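Local coordinates for D-alanyl-lipoteichoic acid synthetase (Streptococcus pneumoniae, PDB 3BMA), which probably takes part in the D-alanylation of lipoteichoic acid during cell-wall biogenesis, as a DltD-family protein of the SGNH hydrolase clan, at residues K386-A389 with T390-G393; E311-Y314 with Q315-Q319; S272-Y275 with N276-Q279. The protein carries 1 engineered substitution. One frame throughout, in Å; residues are numbered along the deposited sequence.

Contact 1: residues K386-A389 with T390-G393; sequences KDWA and TYDG
Two groups of Thr-390 converge on the carbonyl oxygen of Lys-386. The backbone N of Thr-390 lies 3.1 Å from Lys-386 O, and Thr-390 OG1 donates to Lys-386 O over 2.9 Å. The two donors come from opposite faces of the carbonyl plane, each tilted from it by less than 30°. The hydroxyl gets there because chi1 of 56° sets OG1 between the backbone N and the carbonyl carbon. A third bond, from Tyr-391 N to Trp-388 O at 3.3 Å, is straight at hydrogen (166°), yet the donor stands above the carbonyl plane. Lys-320 NZ also bonds to Trp-388 O.

Apolar contact is slighter. Trp-388 CZ3 comes within 4.2 Å of Tyr-391 CD2, the rings meeting obliquely, and Phe-398 packs edge-to-face against both. In a separate van der Waals contact, the aliphatic chain of Lys-386, bent at chi2 and chi3, brings CD to 4.0 Å from Thr-390 OG1. The polar ends of the aromatic pair are held by outside partners: Tyr-391 OH by Asp-394 O, Trp-388 NE1 by Gln-324 OE1.

At Thr-390 the backbone departs from helical torsions, so the arrangement is a helix C-terminus, its last turn closed by a threonine hydroxyl as well as by the backbone.

Contact 2: residues E311-Y314 with Q315-Q319; sequences EDMY and QQTVQ
Residues 311-314 and 315-319 form continuous helix, and the backbone bonds between them follow the i to i+4 pattern with uneven strength. Gln-315 N donates to Glu-311 O at 3.1 Å, and Thr-317 N reaches Met-313 O at 3.0 Å. The bonds from Gln-316 N to Asp-312 O and from Val-318 N to Tyr-314 O are long and weak. Tyr-314 O has a shorter partner in the hydroxyl of Thr-317: in the conformer described here, one of two modelled, OG1 lies 2.8 Å away and approaches from above the carbonyl plane. This is the back-bond of a threonine within a helix, here made to the carbonyl three residues earlier. With chi1 at 65° in this conformer, OG1 is turned back toward that carbonyl while CG2 lies anti to its own carbonyl carbon.

The segments open helix 311-326, which follows helix 301-307; Glu-311 touches Met-304 and Asp-305 of that preceding helix. Next to Tyr-314, Gln-315 bends at chi2 (-59°), and its NE2 sits at the edge of the Tyr-314 ring, in plane, 3.9 Å from Tyr-314 CD1. Ring and amide planes are 66° apart, which excludes a stack. CG of Gln-315 rests 3.4 Å from Glu-311 O. Both polar ends are anchored outside the segments: Gln-315 OE1 bonds to Ser-337 OG, and Tyr-314 OH to Pro-297 O, the tyrosine side chain also touching Pro-108 and Val-299. Val-318 adds a methyl contact through CG2, at 3.3 Å from Tyr-314 O.

Contact 3: residues S272-Y275 with N276-Q279; sequences SPEY and NDLQ
Glu-274 meets Asp-277 carboxylate to carboxylate, one helical turn on: Glu-274 OE1 is 3.9 Å from Asp-277 OD2, with the side chains crossing at about a right angle and the carboxylate planes 86° apart. The glutamate arrives there by leaving CG anti to the backbone N (chi1 -177°) and then bending at chi2, which curls it toward the aspartate. Two like charges at this separation would be expected to repel, and the surroundings probably offset this. One water lies 2.7 Å from both Glu-274 OE1 and Asp-277 OD2. A second water is 2.6 Å from Glu-274 OE1 and also reaches Asp-277 OD2, so both waters could bridge the two oxygens, though each has more acceptors near it than protons to give. Arg-149 forms a salt bridge with Asp-277 OD2, Tyr-145 OH bonds to Asp-277 OD1, and Ser-83 OG to Glu-274 OE2.

In the same turn, the backbone starts to coil. Asp-277 N donates to Pro-273 O at 3.1 Å. Asn-276 N makes only a weak bond to the same oxygen, its angle at hydrogen being 127°. Leu-278 N follows with 2.9 Å to Glu-274 O, and CB of Leu-278 packs on that oxygen. The Gln-279 N bond to Tyr-275 O is weak. Asn-276 turns its ND2 to Phe-383 O and Ser-385 O, tying the turn to the C-terminal region.

Ahead of the first turn, Ser-272 OG accepts from Glu-274 N at 3.2 Å. A serine whose side chain takes a backbone N-H two residues on, with proline next in sequence, is characteristic of a capped helix N-terminus, here at the beginning of helix 274-287.

Contact 1 and contact 3 are the nearest pair, with centres about 10 Å apart. Ala-389 O and Ser-272 N, 2.9 Å apart, probably form a hydrogen bond, which ties the C-terminal end of helix 386-389 to the start of helix 274-287. Close by, Trp-388 NE1 packs 3.7 Å from Tyr-275 CB. Contact 2 lies about 14 Å from contact 1 and 16 Å from contact 3, centre to centre. It touches contact 3 where Thr-317 CB is 3.9 Å from Tyr-275 OH. Helix 311-326 continues past contact 2, and its Gln-324 bonds to both Trp-388 and Tyr-275, so residues of this one helix meet both of the other contacts.

Contact 1: residues K386-A389 with T390-G393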
loop_
_atom_site.group_PDB
_atom_site.type_symbol
_atom_site.label_atom_id
_atom_site.label_comp_id
_atom_site.label_asym_id
_atom_site.label_seq_id
_atom_site.Cartn_x
_atom_site.Cartn_y
_atom_site.Cartn_z
ATOM N N LYS C 386 -7.537 -12.384 36.558
ATOM C CA LYS C 386 -8.707 -13.140 36.995
ATOM C C LYS C 386 -8.718 -13.283 38.520
ATOM O O LYS C 386 -9.785 -13.425 39.126
ATOM C CB LYS C 386 -8.716 -14.516 36.316
ATOM C CG LYS C 386 -10.083 -15.205 36.231
ATOM C CD LYS C 386 -10.294 -16.248 37.336
ATOM C CE LYS C 386 -9.426 -17.488 37.136
ATOM N NZ LYS C 386 -9.511 -18.424 38.294
ATOM N N ASP C 387 -7.527 -13.239 39.123
ATOM C CA ASP C 387 -7.359 -13.261 40.578
ATOM C C ASP C 387 -8.079 -12.089 41.245
ATOM O O ASP C 387 -8.753 -12.269 42.258
ATOM C CB ASP C 387 -5.871 -13.240 40.955
ATOM C CG ASP C 387 -5.126 -14.488 40.500
ATOM O OD1 ASP C 387 -4.281 -14.985 41.275
ATOM O OD2 ASP C 387 -5.372 -14.972 39.372
ATOM N N TRP C 388 -7.937 -10.900 40.664
ATOM C CA TRP C 388 -8.642 -9.723 41.154
ATOM C C TRP C 388 -10.126 -9.788 40.842
ATOM O O TRP C 388 -10.955 -9.402 41.668
ATOM C CB TRP C 388 -8.045 -8.426 40.592
ATOM C CG TRP C 388 -8.790 -7.203 41.050
ATOM C CD1 TRP C 388 -9.525 -6.355 40.274
ATOM C CD2 TRP C 388 -8.912 -6.722 42.399
ATOM N NE1 TRP C 388 -10.079 -5.364 41.050
ATOM C CE2 TRP C 388 -9.720 -5.566 42.356
ATOM C CE3 TRP C 388 -8.402 -7.149 43.636
ATOM C CZ2 TRP C 388 -10.030 -4.827 43.501
ATOM C CZ3 TRP C 388 -8.718 -6.419 44.775
ATOM C CH2 TRP C 388 -9.522 -5.268 44.697
ATOM N N ALA C 389 -10.446 -10.292 39.652
ATOM C CA ALA C 389 -11.817 -10.361 39.153
ATOM C C ALA C 389 -12.741 -11.154 40.073
ATOM O O ALA C 389 -13.904 -10.790 40.257
ATOM C CB ALA C 389 -11.830 -10.954 37.754
ATOM N N THR C 390 -12.203 -12.220 40.663
ATOM C CA THR C 390 -12.985 -13.134 41.493
ATOM C C THR C 390 -12.632 -13.071 42.987
ATOM O O THR C 390 -13.008 -13.964 43.749
ATOM C CB THR C 390 -12.832 -14.588 40.996
ATOM O OG1 THR C 390 -11.443 -14.941 40.977
ATOM C CG2 THR C 390 -13.410 -14.747 39.597
ATOM N N TYR C 391 -11.929 -12.014 43.401
ATOM C CA TYR C 391 -11.433 -11.890 44.776
ATOM C C TYR C 391 -12.527 -11.606 45.810
ATOM O O TYR C 391 -13.241 -10.602 45.721
ATOM C CB TYR C 391 -10.325 -10.835 44.864
ATOM C CG TYR C 391 -9.591 -10.830 46.187
ATOM C CD1 TYR C 391 -8.702 -11.857 46.518
ATOM C CD2 TYR C 391 -9.783 -9.802 47.109
ATOM C CE1 TYR C 391 -8.027 -11.860 47.734
ATOM C CE2 TYR C 391 -9.112 -9.794 48.328
ATOM C CZ TYR C 391 -8.235 -10.826 48.632
ATOM O OH TYR C 391 -7.566 -10.824 49.833
ATOM N N ASP C 392 -12.622 -12.500 46.797
ATOM C CA ASP C 392 -13.668 -12.490 47.824
ATOM C C ASP C 392 -13.289 -11.719 49.081
ATOM O O ASP C 392 -14.048 -10.865 49.546
ATOM C CB ASP C 392 -13.978 -13.924 48.267
ATOM C CG ASP C 392 -14.706 -14.719 47.220
ATOM O OD1 ASP C 392 -15.868 -14.376 46.919
ATOM O OD2 ASP C 392 -14.120 -15.705 46.722
ATOM N N GLY C 393 -12.118 -12.046 49.627
ATOM C CA GLY C 393 -11.776 -11.743 51.015
ATOM C C GLY C 393 -11.386 -10.323 51.364
ATOM O O GLY C 393 -11.826 -9.364 50.723
#

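Contact 2: residues E311-Y314 with Q315-Q319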
loop_
_atom_site.group_PDB
_atom_site.type_symbol
_atom_site.label_atom_id
_atom_site.label_comp_id
_atom_site.label_asym_id
_atom_site.label_seq_id
_atom_site.Cartn_x
_atom_site.Cartn_y
_atom_site.Cartn_z
ATOM N N GLU C 311 -26.948 -5.839 52.231
ATOM C CA GLU C 311 -26.220 -4.595 52.501
ATOM C C GLU C 311 -24.761 -4.859 52.851
ATOM O O GLU C 311 -23.891 -4.049 52.536
ATOM C CB GLU C 311 -26.879 -3.812 53.639
ATOM C CG GLU C 311 -28.208 -3.166 53.280
ATOM C CD GLU C 311 -28.810 -2.362 54.427
ATOM O OE1 GLU C 311 -28.056 -1.650 55.127
ATOM O OE2 GLU C 311 -30.045 -2.437 54.621
ATOM N N ASP C 312 -24.512 -5.992 53.509
ATOM C CA ASP C 312 -23.161 -6.433 53.860
ATOM C C ASP C 312 -22.315 -6.753 52.627
ATOM O O ASP C 312 -21.117 -6.475 52.610
ATOM C CB ASP C 312 -23.207 -7.643 54.806
ATOM C CG ASP C 312 -24.167 -8.725 54.332
ATOM O OD1 ASP C 312 -23.696 -9.761 53.810
ATOM O OD2 ASP C 312 -25.395 -8.533 54.477
ATOM N N MET C 313 -22.951 -7.335 51.609
ATOM C CA MET C 313 -22.310 -7.608 50.321
ATOM C C MET C 313 -22.079 -6.299 49.576
ATOM O O MET C 313 -20.983 -6.061 49.073
ATOM C CB MET C 313 -23.171 -8.566 49.477
ATOM C CG MET C 313 -22.685 -8.831 48.027
ATOM S SD MET C 313 -23.163 -7.612 46.761
ATOM C CE MET C 313 -24.940 -7.549 46.964
ATOM N N TYR C 314 -23.117 -5.464 49.520
ATOM C CA TYR C 314 -23.092 -4.212 48.757
ATOM C C TYR C 314 -21.991 -3.235 49.179
ATOM O O TYR C 314 -21.408 -2.559 48.333
ATOM C CB TYR C 314 -24.459 -3.520 48.801
ATOM C CG TYR C 314 -24.643 -2.477 47.717
ATOM C CD1 TYR C 314 -24.490 -1.118 47.995
ATOM C CD2 TYR C 314 -24.957 -2.849 46.410
ATOM C CE1 TYR C 314 -24.650 -0.158 47.002
ATOM C CE2 TYR C 314 -25.120 -1.893 45.409
ATOM C CZ TYR C 314 -24.969 -0.548 45.714
ATOM O OH TYR C 314 -25.125 0.407 44.735
ATOM N N GLN C 315 -21.711 -3.160 50.478
ATOM C CA GLN C 315 -20.635 -2.303 50.971
ATOM C C GLN C 315 -19.272 -2.975 50.828
ATOM O O GLN C 315 -18.250 -2.296 50.762
ATOM C CB GLN C 315 -20.882 -1.869 52.419
ATOM C CG GLN C 315 -22.185 -1.086 52.645
ATOM C CD GLN C 315 -22.284 0.207 51.834
ATOM O OE1 GLN C 315 -21.294 0.918 51.634
ATOM N NE2 GLN C 315 -23.497 0.522 51.379
ATOM N N GLN C 316 -19.270 -4.304 50.771
ATOM C CA GLN C 316 -18.046 -5.078 50.571
ATOM C C GLN C 316 -17.528 -4.965 49.132
ATOM O O GLN C 316 -16.319 -5.068 48.899
ATOM C CB GLN C 316 -18.277 -6.542 50.946
ATOM C CG GLN C 316 -17.030 -7.311 51.344
ATOM C CD GLN C 316 -17.313 -8.773 51.638
ATOM O OE1 GLN C 316 -16.475 -9.641 51.375
ATOM N NE2 GLN C 316 -18.497 -9.056 52.181
ATOM N N THR C 317 -18.442 -4.763 48.177
ATOM C CA THR C 317 -18.092 -4.545 46.769
ATOM C C THR C 317 -17.638 -3.110 46.523
ATOM O O THR C 317 -16.767 -2.858 45.693
ATOM C CB THR C 317 -19.278 -4.842 45.837
ATOM O OG1 THR C 317 -20.332 -3.905 46.087
ATOM C CG2 THR C 317 -19.791 -6.230 46.080
ATOM N N VAL C 318 -18.259 -2.175 47.247
ATOM C CA VAL C 318 -17.859 -0.761 47.217
ATOM C C VAL C 318 -16.431 -0.615 47.759
ATOM O O VAL C 318 -15.617 0.107 47.186
ATOM C CB VAL C 318 -18.852 0.146 47.999
ATOM C CG1 VAL C 318 -18.272 1.541 48.238
ATOM C CG2 VAL C 318 -20.171 0.259 47.245
ATOM N N GLN C 319 -16.132 -1.335 48.840
ATOM C CA GLN C 319 -14.779 -1.414 49.394
ATOM C C GLN C 319 -13.781 -1.996 48.392
ATOM O O GLN C 319 -12.621 -1.579 48.356
ATOM C CB GLN C 319 -14.774 -2.248 50.679
ATOM C CG GLN C 319 -15.272 -1.516 51.919
ATOM C CD GLN C 319 -15.661 -2.465 53.047
ATOM O OE1 GLN C 319 -14.871 -3.318 53.460
ATOM N NE2 GLN C 319 -16.884 -2.316 53.553
#

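Contact 3: residues S272-Y275 with N276-Q279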
loop_
_atom_site.group_PDB
_atom_site.type_symbol
_atom_site.label_atom_id
_atom_site.label_comp_id
_atom_site.label_asym_id
_atom_site.label_seq_id
_atom_site.Cartn_x
_atom_site.Cartn_y
_atom_site.Cartn_z
ATOM N N SER C 272 -16.608 -10.379 39.264
ATOM C CA SER C 272 -16.987 -9.768 37.989
ATOM C C SER C 272 -15.807 -9.546 37.048
ATOM O O SER C 272 -14.709 -9.213 37.503
ATOM C CB SER C 272 -17.659 -8.416 38.229
ATOM O OG SER C 272 -18.413 -8.035 37.092
ATOM N N PRO C 273 -16.036 -9.719 35.725
ATOM C CA PRO C 273 -15.078 -9.248 34.712
ATOM C C PRO C 273 -15.040 -7.714 34.590
ATOM O O PRO C 273 -14.088 -7.167 34.034
ATOM C CB PRO C 273 -15.598 -9.887 33.417
ATOM C CG PRO C 273 -17.048 -10.096 33.654
ATOM C CD PRO C 273 -17.185 -10.415 35.109
ATOM N N GLU C 274 -16.063 -7.043 35.123
ATOM C CA GLU C 274 -16.157 -5.579 35.152
ATOM C C GLU C 274 -15.046 -4.905 35.981
ATOM O O GLU C 274 -14.734 -3.730 35.769
ATOM C CB GLU C 274 -17.553 -5.162 35.642
ATOM C CG GLU C 274 -17.865 -3.656 35.660
ATOM C CD GLU C 274 -17.959 -3.024 34.287
ATOM O OE1 GLU C 274 -18.322 -3.717 33.314
ATOM O OE2 GLU C 274 -17.684 -1.813 34.184
ATOM N N TYR C 275 -14.453 -5.650 36.914
ATOM C CA TYR C 275 -13.279 -5.175 37.649
ATOM C C TYR C 275 -12.062 -5.039 36.734
ATOM O O TYR C 275 -11.268 -4.107 36.887
ATOM C CB TYR C 275 -12.950 -6.099 38.827
ATOM C CG TYR C 275 -13.937 -6.027 39.970
ATOM C CD1 TYR C 275 -14.880 -7.032 40.161
ATOM C CD2 TYR C 275 -13.922 -4.959 40.867
ATOM C CE1 TYR C 275 -15.793 -6.973 41.210
ATOM C CE2 TYR C 275 -14.826 -4.890 41.916
ATOM C CZ TYR C 275 -15.758 -5.899 42.081
ATOM O OH TYR C 275 -16.655 -5.835 43.117
ATOM N N ASN C 276 -11.918 -5.965 35.785
ATOM C CA ASN C 276 -10.835 -5.887 34.811
ATOM C C ASN C 276 -11.133 -4.862 33.716
ATOM O O ASN C 276 -10.212 -4.253 33.179
ATOM C CB ASN C 276 -10.534 -7.245 34.174
ATOM C CG ASN C 276 -10.299 -8.354 35.182
ATOM O OD1 ASN C 276 -10.699 -9.492 34.945
ATOM N ND2 ASN C 276 -9.634 -8.044 36.289
ATOM N N ASP C 277 -12.416 -4.678 33.390
ATOM C CA ASP C 277 -12.837 -3.685 32.396
ATOM C C ASP C 277 -12.616 -2.278 32.927
ATOM O O ASP C 277 -12.271 -1.378 32.165
ATOM C CB ASP C 277 -14.314 -3.853 32.005
ATOM C CG ASP C 277 -14.585 -5.105 31.174
ATOM O OD1 ASP C 277 -13.629 -5.805 30.774
ATOM O OD2 ASP C 277 -15.780 -5.392 30.923
ATOM N N LEU C 278 -12.831 -2.098 34.233
ATOM C CA LEU C 278 -12.603 -0.813 34.915
ATOM C C LEU C 278 -11.135 -0.405 34.850
ATOM O O LEU C 278 -10.823 0.770 34.685
ATOM C CB LEU C 278 -13.085 -0.869 36.372
ATOM C CG LEU C 278 -12.822 0.315 37.317
ATOM C CD1 LEU C 278 -13.629 1.551 36.920
ATOM C CD2 LEU C 278 -13.112 -0.083 38.755
ATOM N N GLN C 279 -10.245 -1.390 34.942
ATOM C CA GLN C 279 -8.809 -1.165 34.831
ATOM C C GLN C 279 -8.363 -0.607 33.467
ATOM O O GLN C 279 -7.324 0.041 33.378
ATOM C CB GLN C 279 -8.051 -2.452 35.185
ATOM C CG GLN C 279 -6.556 -2.279 35.463
ATOM C CD GLN C 279 -6.243 -1.231 36.522
ATOM O OE1 GLN C 279 -7.015 -1.013 37.459
ATOM N NE2 GLN C 279 -5.094 -0.581 36.377
HETATM O O HOH W 1 -17.755 -3.555 30.695
HETATM O O HOH W 2 -18.371 -6.159 32.475
#